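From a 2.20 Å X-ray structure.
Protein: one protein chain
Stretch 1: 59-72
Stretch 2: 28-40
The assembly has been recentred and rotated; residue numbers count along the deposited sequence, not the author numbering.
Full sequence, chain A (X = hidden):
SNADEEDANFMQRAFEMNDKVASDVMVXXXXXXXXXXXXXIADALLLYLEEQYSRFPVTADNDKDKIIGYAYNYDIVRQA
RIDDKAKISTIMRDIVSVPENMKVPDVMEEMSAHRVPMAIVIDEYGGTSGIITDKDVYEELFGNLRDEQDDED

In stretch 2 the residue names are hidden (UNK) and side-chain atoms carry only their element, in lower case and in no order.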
# COMPACT_ATOMS: atom_id res chain seq x y z
N THR A 59 -4.46 -17.46 -9.75
CA THR A 59 -5.30 -18.65 -9.79
C THR A 59 -4.58 -19.83 -10.43
O THR A 59 -3.70 -19.66 -11.27
CB THR A 59 -6.61 -18.42 -10.59
OG1 THR A 59 -6.32 -18.22 -11.98
CG2 THR A 59 -7.36 -17.22 -10.09
N ALA A 60 -4.94 -21.03 -10.01
CA ALA A 60 -4.57 -22.24 -10.75
C ALA A 60 -5.69 -22.55 -11.74
O ALA A 60 -6.87 -22.36 -11.42
CB ALA A 60 -4.35 -23.42 -9.81
N ASP A 61 -5.34 -23.01 -12.93
CA ASP A 61 -6.34 -23.52 -13.86
C ASP A 61 -7.38 -22.47 -14.23
O ASP A 61 -8.50 -22.81 -14.63
CB ASP A 61 -7.03 -24.76 -13.25
CG ASP A 61 -6.08 -25.95 -13.08
OD1 ASP A 61 -5.31 -26.25 -14.02
OD2 ASP A 61 -6.10 -26.59 -12.00
N ASN A 62 -7.02 -21.20 -14.09
CA ASN A 62 -7.92 -20.09 -14.39
C ASN A 62 -9.19 -20.11 -13.55
O ASN A 62 -10.22 -19.58 -13.95
CB ASN A 62 -8.27 -20.07 -15.88
CG ASN A 62 -7.23 -19.35 -16.71
OD1 ASN A 62 -6.99 -18.15 -16.54
ND2 ASN A 62 -6.60 -20.08 -17.62
N ASP A 63 -9.09 -20.72 -12.38
CA ASP A 63 -10.24 -20.89 -11.50
C ASP A 63 -10.14 -19.93 -10.32
O ASP A 63 -9.22 -20.06 -9.51
CB ASP A 63 -10.29 -22.34 -10.99
CG ASP A 63 -11.64 -22.73 -10.43
OD1 ASP A 63 -12.50 -21.85 -10.23
OD2 ASP A 63 -11.84 -23.94 -10.18
N LYS A 64 -11.06 -18.99 -10.19
CA LYS A 64 -11.03 -18.09 -9.02
C LYS A 64 -11.02 -18.86 -7.71
O LYS A 64 -10.47 -18.38 -6.72
CB LYS A 64 -12.19 -17.09 -9.00
CG LYS A 64 -12.05 -15.92 -9.96
CD LYS A 64 -13.43 -15.37 -10.31
CE LYS A 64 -13.69 -14.02 -9.66
NZ LYS A 64 -13.01 -12.94 -10.41
N ASP A 65 -11.61 -20.05 -7.70
CA ASP A 65 -11.72 -20.84 -6.46
C ASP A 65 -10.43 -21.60 -6.14
O ASP A 65 -10.34 -22.29 -5.12
CB ASP A 65 -12.94 -21.78 -6.50
CG ASP A 65 -14.26 -21.02 -6.54
OD1 ASP A 65 -14.47 -20.19 -5.63
OD2 ASP A 65 -15.07 -21.24 -7.46
N LYS A 66 -9.44 -21.45 -7.01
CA LYS A 66 -8.11 -22.04 -6.79
C LYS A 66 -6.97 -20.99 -6.73
O LYS A 66 -6.04 -21.00 -7.57
CB LYS A 66 -7.82 -23.04 -7.92
CG LYS A 66 -8.70 -24.30 -7.91
CD LYS A 66 -8.38 -25.19 -9.10
CE LYS A 66 -9.31 -26.40 -9.22
NZ LYS A 66 -9.19 -27.05 -10.57
N ILE A 67 -7.03 -20.09 -5.74
CA ILE A 67 -5.95 -19.12 -5.53
C ILE A 67 -4.73 -19.78 -4.89
O ILE A 67 -4.81 -20.25 -3.76
CB ILE A 67 -6.36 -17.94 -4.60
CG1 ILE A 67 -7.59 -17.21 -5.13
CG2 ILE A 67 -5.19 -16.98 -4.41
CD1 ILE A 67 -7.59 -17.06 -6.61
N ILE A 68 -3.60 -19.80 -5.58
CA ILE A 68 -2.41 -20.44 -5.04
C ILE A 68 -1.36 -19.46 -4.45
O ILE A 68 -0.40 -19.88 -3.80
CB ILE A 68 -1.75 -21.32 -6.11
CG1 ILE A 68 -1.93 -20.69 -7.49
CG2 ILE A 68 -2.39 -22.70 -6.14
CD1 ILE A 68 -1.03 -21.28 -8.56
N GLY A 69 -1.56 -18.16 -4.68
CA GLY A 69 -0.64 -17.15 -4.17
C GLY A 69 -0.96 -15.76 -4.70
O GLY A 69 -2.06 -15.53 -5.19
N TYR A 70 -0.00 -14.82 -4.62
CA TYR A 70 -0.22 -13.51 -5.23
C TYR A 70 0.97 -13.06 -6.04
O TYR A 70 2.09 -13.52 -5.80
CB TYR A 70 -0.58 -12.45 -4.20
CG TYR A 70 0.59 -11.88 -3.43
CD1 TYR A 70 1.14 -10.63 -3.76
CD2 TYR A 70 1.14 -12.57 -2.37
CE1 TYR A 70 2.21 -10.10 -3.04
CE2 TYR A 70 2.21 -12.06 -1.64
CZ TYR A 70 2.74 -10.83 -1.98
OH TYR A 70 3.81 -10.35 -1.24
N ALA A 71 0.70 -12.17 -7.00
CA ALA A 71 1.76 -11.46 -7.74
C ALA A 71 1.83 -9.96 -7.39
O ALA A 71 0.82 -9.25 -7.38
CB ALA A 71 1.59 -11.65 -9.23
N TYR A 72 3.05 -9.50 -7.13
CA TYR A 72 3.32 -8.16 -6.63
C TYR A 72 3.70 -7.21 -7.78
O TYR A 72 4.58 -7.53 -8.58
CB TYR A 72 4.44 -8.29 -5.59
CG TYR A 72 4.90 -7.03 -4.86
CD1 TYR A 72 4.04 -5.96 -4.62
CD2 TYR A 72 6.19 -6.95 -4.36
CE1 TYR A 72 4.49 -4.81 -3.93
CE2 TYR A 72 6.64 -5.85 -3.67
CZ TYR A 72 5.79 -4.78 -3.45
OH TYR A 72 6.28 -3.68 -2.76
N UNK A 28 -14.98 -9.00 -2.04
CA UNK A 28 -15.69 -10.25 -2.34
C UNK A 28 -15.27 -10.86 -3.67
O UNK A 28 -14.78 -10.16 -4.56
c UNK A 28 -17.19 -10.04 -2.29
o UNK A 28 -18.23 -10.30 -4.40
c UNK A 28 -17.75 -9.49 -3.57
o UNK A 28 -17.71 -8.26 -3.75
N UNK A 29 -15.48 -12.17 -3.80
CA UNK A 29 -14.97 -12.92 -4.96
C UNK A 29 -15.35 -12.25 -6.26
O UNK A 29 -14.57 -12.26 -7.21
c UNK A 29 -17.99 -16.36 -5.34
c UNK A 29 -15.49 -14.37 -4.96
n UNK A 29 -19.28 -16.12 -5.52
c UNK A 29 -14.96 -15.23 -6.10
c UNK A 29 -15.71 -16.55 -6.24
n UNK A 29 -17.14 -16.32 -6.37
n UNK A 29 -17.53 -16.63 -4.13
N UNK A 30 -16.54 -11.66 -6.32
CA UNK A 30 -17.04 -11.11 -7.58
C UNK A 30 -16.35 -9.80 -7.97
O UNK A 30 -16.38 -9.40 -9.13
c UNK A 30 -18.94 -9.64 -6.82
c UNK A 30 -18.57 -10.90 -7.57
o UNK A 30 -19.04 -10.79 -8.91
N UNK A 31 -15.70 -9.16 -7.00
CA UNK A 31 -14.98 -7.91 -7.26
C UNK A 31 -13.47 -8.08 -7.47
O UNK A 31 -12.80 -7.11 -7.80
o UNK A 31 -16.61 -6.59 -6.05
c UNK A 31 -15.23 -6.91 -6.13
N UNK A 32 -12.95 -9.29 -7.28
CA UNK A 32 -11.51 -9.56 -7.40
C UNK A 32 -11.01 -9.51 -8.83
O UNK A 32 -11.70 -9.94 -9.75
c UNK A 32 -11.33 -11.27 -5.43
se UNK A 32 -10.49 -13.04 -5.11
c UNK A 32 -11.15 -10.95 -6.89
c UNK A 32 -11.29 -14.09 -6.55
N UNK A 33 -9.77 -9.04 -9.01
CA UNK A 33 -9.04 -9.21 -10.27
C UNK A 33 -7.88 -10.16 -10.03
O UNK A 33 -7.04 -9.93 -9.15
o UNK A 33 -9.53 -6.97 -11.09
c UNK A 33 -8.49 -7.88 -10.78
N UNK A 34 -7.82 -11.23 -10.82
CA UNK A 34 -6.78 -12.23 -10.66
C UNK A 34 -5.91 -12.37 -11.91
O UNK A 34 -6.27 -11.91 -12.99
c UNK A 34 -7.38 -13.60 -10.29
c UNK A 34 -8.29 -13.45 -9.08
c UNK A 34 -8.14 -14.18 -11.46
N UNK A 35 -4.74 -12.97 -11.74
CA UNK A 35 -3.95 -13.45 -12.87
C UNK A 35 -3.71 -14.95 -12.70
O UNK A 35 -3.75 -15.48 -11.59
c UNK A 35 -2.59 -12.74 -12.97
c UNK A 35 -1.83 -12.90 -11.68
c UNK A 35 -2.79 -11.28 -13.30
N UNK A 36 -3.42 -15.63 -13.80
CA UNK A 36 -3.27 -17.08 -13.79
C UNK A 36 -1.79 -17.51 -13.73
O UNK A 36 -0.93 -16.84 -14.30
o UNK A 36 -3.37 -19.84 -15.92
o UNK A 36 -4.53 -19.78 -14.05
c UNK A 36 -3.95 -17.69 -15.02
c UNK A 36 -3.95 -19.21 -15.00
N UNK A 37 -1.52 -18.63 -13.06
CA UNK A 37 -0.15 -19.11 -12.90
C UNK A 37 0.56 -19.32 -14.24
O UNK A 37 1.79 -19.34 -14.31
c UNK A 37 -0.88 -21.54 -12.81
c UNK A 37 -0.12 -20.42 -12.08
c UNK A 37 1.30 -20.82 -11.79
N UNK A 38 -0.21 -19.47 -15.32
CA UNK A 38 0.37 -19.72 -16.64
C UNK A 38 0.32 -18.51 -17.57
O UNK A 38 0.65 -18.61 -18.75
o UNK A 38 -0.12 -23.23 -17.56
o UNK A 38 1.21 -22.26 -16.11
c UNK A 38 0.30 -22.22 -16.97
c UNK A 38 -0.33 -20.89 -17.31
N UNK A 39 -0.11 -17.37 -17.05
CA UNK A 39 -0.00 -16.15 -17.83
C UNK A 39 1.43 -15.65 -17.75
O UNK A 39 2.17 -16.02 -16.83
o UNK A 39 -3.66 -14.38 -16.66
c UNK A 39 -2.08 -14.82 -18.40
o UNK A 39 -4.40 -15.32 -18.51
c UNK A 39 -3.48 -14.85 -17.81
c UNK A 39 -1.00 -15.09 -17.36
N UNK A 40 1.83 -14.86 -18.73
CA UNK A 40 3.18 -14.33 -18.77
C UNK A 40 3.26 -13.01 -18.01
O UNK A 40 2.25 -12.35 -17.77
o UNK A 40 2.67 -13.02 -20.68
c UNK A 40 3.47 -15.28 -21.06
c UNK A 40 3.57 -14.02 -20.18
O HOH W 1 -3.36 -19.26 -18.35
O HOH W 2 -3.12 -23.11 -15.50

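Position 28 has four side-chain atoms: two carbons, the second carrying two oxygens. They stay out of reach of stretch 1. This is an aspartate, Asp28.

Position 29 has seven side-chain atoms: three carbons, a nitrogen, then a carbon bearing two more nitrogens. That guanidinium group identifies Arg29. Its CA-to-CB bond points toward stretch 1, and its CD lies 3.9 Å from Asp65 OD1. The backbone O of Arg29 is 3.1 Å from Lys64 CE.

Position 30 has one carbon carrying an oxygen and a carbon. It points away from stretch 1. The branching fits threonine, Thr30.

Position 31 has one carbon and one oxygen, also directed away. This is Ser31. Its OG donates a hydrogen bond to Asp28 OD1 at 3.0 Å, within its own stretch.

Position 32 has an unbranched chain of two carbons, a selenium and a carbon. Only selenomethionine fits, so this is Met32 in its selenium form. Its CE is 3.9 Å from Lys64 CE. Its backbone O accepts a weak hydrogen bond from Lys64 NZ at 3.3 Å.

Position 33 has one carbon and one oxygen, pointing away from stretch 1. It is Ser33, whose hydroxyl is bonded elsewhere in the structure.

Position 34 has three carbons, the first carrying the other two, with no heteroatom. This is Val34. Its CG2 packs 3.4 Å from Thr59 CG2, and its CG1 lies 4.4 Å from Ile67 CD1.

Position 35 has the same three-carbon fork, so it is Val35. Its CA-to-CB bond points away from stretch 1, yet its CG2 reaches within 4.4 Å of Ala71 CB. Its backbone O accepts a hydrogen bond from Thr59 N at 2.8 Å.

Position 36 has two carbons, the second carrying two oxygens. One oxygen accepts a hydrogen bond from the backbone N of Asn62 at 2.9 Å. This is Asp36, and that oxygen is OD1.

Position 37 has three carbons forked at the first, facing Ile68. It is Val37, with its CB 3.7 Å from Ile68 CD1.

Position 38 has two carbons, the second with two oxygens, and makes no contact with stretch 1. It is Asp38.

Position 39 has three carbons, the third with two oxygens. This is Glu39. Its OE1 accepts a hydrogen bond from Asp36 N at 3.1 Å.

Position 40 has one carbon carrying an oxygen and a carbon, far from stretch 1. It is Thr40, at the N-cap of a helix.

The contact centres on a parallel bridge between Thr59 and Asp36. Thr59 N bonds to Val35 O, and Val37 N returns a bond to Thr59 O at 3.0 Å. Asp36 adds a side-chain link to the turn from Ala60 to Asp63. A water joins its OD2 (2.5 Å from the water O) to Asn62 ND2, the latter link being weak. Valine side chains add apolar packing, while Lys64 extends the contact to Arg29 and Met32.

Stretch 2 28-40: DRTSMSVVDVDET
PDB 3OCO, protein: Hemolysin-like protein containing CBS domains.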